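Local structure of probable glutamine-binding lipoprotein GlnH (GLNBP) (Mycobacterium tuberculosis, 6H20) at residues 75-80 and 261-266. The protein binds amino acids such as aspartate, asparagine and glutamate and probably signals their presence to protein kinase G, which controls glutamate metabolism. Sequence-based numbering, arbitrary orientation.
Sequences TGFDVD and GTWNTL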
ATOM      1  N   THR A  75      -7.463  -0.750 -12.337  1.00 22.49           N
ATOM      2  CA  THR A  75      -8.453  -0.113 -11.489  1.00 22.01           C
ATOM      3  C   THR A  75      -8.174  -0.485 -10.041  1.00 18.33           C
ATOM      4  O   THR A  75      -7.277  -1.281  -9.740  1.00 20.17           O
ATOM      5  CB  THR A  75      -9.871  -0.477 -11.947  1.00 24.40           C
ATOM      6  OG1 THR A  75     -10.827   0.376 -11.301  1.00 25.43           O
ATOM      7  CG2 THR A  75     -10.187  -1.940 -11.652  1.00 23.10           C
ATOM      8  N   GLY A  76      -8.955   0.098  -9.143  1.00 15.53           N
ATOM      9  CA  GLY A  76      -8.790  -0.116  -7.720  1.00 14.29           C
ATOM     10  C   GLY A  76      -8.752   1.195  -6.957  1.00 17.18           C
ATOM     11  O   GLY A  76      -8.706   2.285  -7.527  1.00 16.26           O
ATOM     12  N   PHE A  77      -8.748   1.055  -5.624  1.00 14.16           N
ATOM     13  CA  PHE A  77      -8.727   2.224  -4.734  1.00 13.73           C
ATOM     14  C   PHE A  77      -7.504   3.103  -4.984  1.00 15.00           C
ATOM     15  O   PHE A  77      -7.620   4.335  -5.050  1.00 16.78           O
ATOM     16  CB  PHE A  77      -8.761   1.747  -3.278  1.00 15.39           C
ATOM     17  CG  PHE A  77      -8.910   2.849  -2.259  1.00 14.71           C
ATOM     18  CD1 PHE A  77      -7.793   3.423  -1.688  1.00 15.67           C
ATOM     19  CD2 PHE A  77     -10.168   3.272  -1.855  1.00 18.93           C
ATOM     20  CE1 PHE A  77      -7.920   4.423  -0.736  1.00 17.22           C
ATOM     21  CE2 PHE A  77     -10.302   4.283  -0.901  1.00 16.95           C
ATOM     22  CZ  PHE A  77      -9.158   4.848  -0.349  1.00 17.36           C
ATOM     23  N   ASP A  78      -6.316   2.492  -5.106  1.00 13.51           N
ATOM     24  CA  ASP A  78      -5.099   3.273  -5.327  1.00 14.72           C
ATOM     25  C   ASP A  78      -5.107   3.944  -6.699  1.00 17.12           C
ATOM     26  O   ASP A  78      -4.664   5.095  -6.834  1.00 16.38           O
ATOM     27  CB  ASP A  78      -3.859   2.391  -5.182  1.00 13.92           C
ATOM     28  CG  ASP A  78      -3.416   2.209  -3.738  1.00 15.04           C
ATOM     29  OD1 ASP A  78      -3.793   3.023  -2.865  1.00 14.91           O
ATOM     30  OD2 ASP A  78      -2.630   1.268  -3.505  1.00 16.67           O
ATOM     31  N   VAL A  79      -5.595   3.243  -7.726  1.00 14.71           N
ATOM     32  CA  VAL A  79      -5.744   3.852  -9.047  1.00 15.97           C
ATOM     33  C   VAL A  79      -6.630   5.089  -8.963  1.00 18.82           C
ATOM     34  O   VAL A  79      -6.327   6.140  -9.552  1.00 17.33           O
ATOM     35  CB  VAL A  79      -6.319   2.811 -10.025  1.00 16.89           C
ATOM     36  CG1 VAL A  79      -6.590   3.454 -11.371  1.00 20.90           C
ATOM     37  CG2 VAL A  79      -5.358   1.646 -10.151  1.00 19.04           C
ATOM     38  N   ASP A  80      -7.730   4.986  -8.217  1.00 14.94           N
ATOM     39  CA  ASP A  80      -8.670   6.095  -8.115  1.00 15.10           C
ATOM     40  C   ASP A  80      -8.083   7.254  -7.323  1.00 17.02           C
ATOM     41  O   ASP A  80      -8.306   8.416  -7.683  1.00 17.21           O
ATOM     42  CB  ASP A  80      -9.998   5.604  -7.533  1.00 16.39           C
ATOM     43  CG  ASP A  80     -10.809   4.797  -8.536  1.00 17.91           C
ATOM     44  OD1 ASP A  80     -10.500   4.832  -9.750  1.00 23.63           O
ATOM     45  OD2 ASP A  80     -11.762   4.118  -8.099  1.00 20.38           O
ATOM     46  N   GLY A 261     -16.549  14.504  -0.264  1.00 19.21           N
ATOM     47  CA  GLY A 261     -17.277  13.268  -0.430  1.00 19.57           C
ATOM     48  C   GLY A 261     -16.576  12.227  -1.276  1.00 21.25           C
ATOM     49  O   GLY A 261     -17.029  11.072  -1.311  1.00 21.71           O
ATOM     50  N   THR A 262     -15.481  12.583  -1.957  1.00 18.57           N
ATOM     51  CA  THR A 262     -14.848  11.641  -2.881  1.00 17.56           C
ATOM     52  C   THR A 262     -14.210  10.473  -2.142  1.00 19.91           C
ATOM     53  O   THR A 262     -14.334   9.320  -2.572  1.00 19.10           O
ATOM     54  CB  THR A 262     -13.796  12.357  -3.731  1.00 17.77           C
ATOM     55  OG1 THR A 262     -14.423  13.380  -4.511  1.00 21.67           O
ATOM     56  CG2 THR A 262     -13.121  11.372  -4.677  1.00 19.20           C
ATOM     57  N   TRP A 263     -13.531  10.744  -1.027  1.00 19.35           N
ATOM     58  CA  TRP A 263     -12.917   9.658  -0.267  1.00 16.67           C
ATOM     59  C   TRP A 263     -13.972   8.655   0.183  1.00 20.12           C
ATOM     60  O   TRP A 263     -13.798   7.440   0.030  1.00 18.99           O
ATOM     61  CB  TRP A 263     -12.149  10.227   0.926  1.00 19.22           C
ATOM     62  CG  TRP A 263     -11.259   9.236   1.592  1.00 19.03           C
ATOM     63  CD1 TRP A 263      -9.931   9.058   1.360  1.00 18.20           C
ATOM     64  CD2 TRP A 263     -11.626   8.280   2.598  1.00 20.24           C
ATOM     65  NE1 TRP A 263      -9.437   8.055   2.156  1.00 20.11           N
ATOM     66  CE2 TRP A 263     -10.452   7.560   2.930  1.00 22.08           C
ATOM     67  CE3 TRP A 263     -12.820   7.971   3.261  1.00 21.82           C
ATOM     68  CZ2 TRP A 263     -10.442   6.546   3.884  1.00 24.28           C
ATOM     69  CZ3 TRP A 263     -12.804   6.955   4.214  1.00 22.94           C
ATOM     70  CH2 TRP A 263     -11.618   6.261   4.513  1.00 22.50           C
ATOM     71  N   ASN A 264     -15.088   9.152   0.720  1.00 20.74           N
ATOM     72  CA  ASN A 264     -16.163   8.255   1.141  1.00 23.51           C
ATOM     73  C   ASN A 264     -16.671   7.414  -0.027  1.00 20.58           C
ATOM     74  O   ASN A 264     -16.919   6.206   0.117  1.00 20.60           O
ATOM     75  CB  ASN A 264     -17.303   9.084   1.731  1.00 22.10           C
ATOM     76  CG  ASN A 264     -18.446   8.229   2.219  1.00 29.61           C
ATOM     77  OD1 ASN A 264     -18.374   7.631   3.296  1.00 36.77           O
ATOM     78  ND2 ASN A 264     -19.504   8.151   1.422  1.00 31.83           N
ATOM     79  N   THR A 265     -16.829   8.039  -1.192  1.00 21.23           N
ATOM     80  CA  THR A 265     -17.300   7.326  -2.373  1.00 22.78           C
ATOM     81  C   THR A 265     -16.324   6.226  -2.772  1.00 23.73           C
ATOM     82  O   THR A 265     -16.735   5.104  -3.102  1.00 23.37           O
ATOM     83  CB  THR A 265     -17.507   8.329  -3.509  1.00 24.75           C
ATOM     84  OG1 THR A 265     -18.601   9.201  -3.179  1.00 25.79           O
ATOM     85  CG2 THR A 265     -17.792   7.628  -4.828  1.00 26.63           C
ATOM     86  N   LEU A 266     -15.022   6.520  -2.714  1.00 20.54           N
ATOM     87  CA  LEU A 266     -14.021   5.526  -3.084  1.00 19.00           C
ATOM     88  C   LEU A 266     -13.967   4.380  -2.086  1.00 21.80           C
ATOM     89  O   LEU A 266     -13.793   3.222  -2.486  1.00 19.84           O
ATOM     90  CB  LEU A 266     -12.649   6.186  -3.226  1.00 19.58           C
ATOM     91  CG  LEU A 266     -12.537   7.187  -4.375  1.00 22.33           C
ATOM     92  CD1 LEU A 266     -11.122   7.756  -4.420  1.00 22.25           C
ATOM     93  CD2 LEU A 266     -12.901   6.538  -5.705  1.00 22.58           C
TER
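Phe77 reaches across from the first turn of helix 77-90 to Trp263 and Leu266 at the start of helix 262-270. The bond from CA to CB points past the other helix rather than at it; with CG anti to the backbone N (chi1 -173°), the ring is carried outward until one edge meets the neighbour. Along that edge CD2 lies 3.7 Å from Leu266 O, which sits in the plane of the ring, and CE2 rests on Leu266 CB at 3.8 Å. The tip, CZ, comes to 4.1 Å from Trp263 NE1. The two aromatic systems form an offset edge-to-face pair, the Phe77 edge directed to the five-membered ring of the indole, with centroids 5.9 Å apart and planes at 87°. The indole N-H is spent on Tyr138 O, and the Phe77 side chain also touches Tyr138, in the loop before strand 139-148. In this solute-binding protein of family 3, with its two-lobed periplasmic-binding-protein fold, the contact packs a helix from early in the chain against one from near its C-terminal end, in the lobe that includes strand 53-57. The bound asparagine is about 12 Å from the Phe77 side chain. Next to Phe77, Asp78 OD2 accepts the backbone N-H of Thr121, a residue of the ligand pocket, and OD1 is hydrogen-bonded to Tyr138 OH. One turn on, Asp80 points its CB at Leu266 and meets CD2 at 3.6 Å, while its OD2 lies equally close to that methyl, 3.6 Å away. OD2 accepts a hydrogen bond from Trp270 NE1 and makes a salt bridge with Lys269 NZ, both further along helix 262-270.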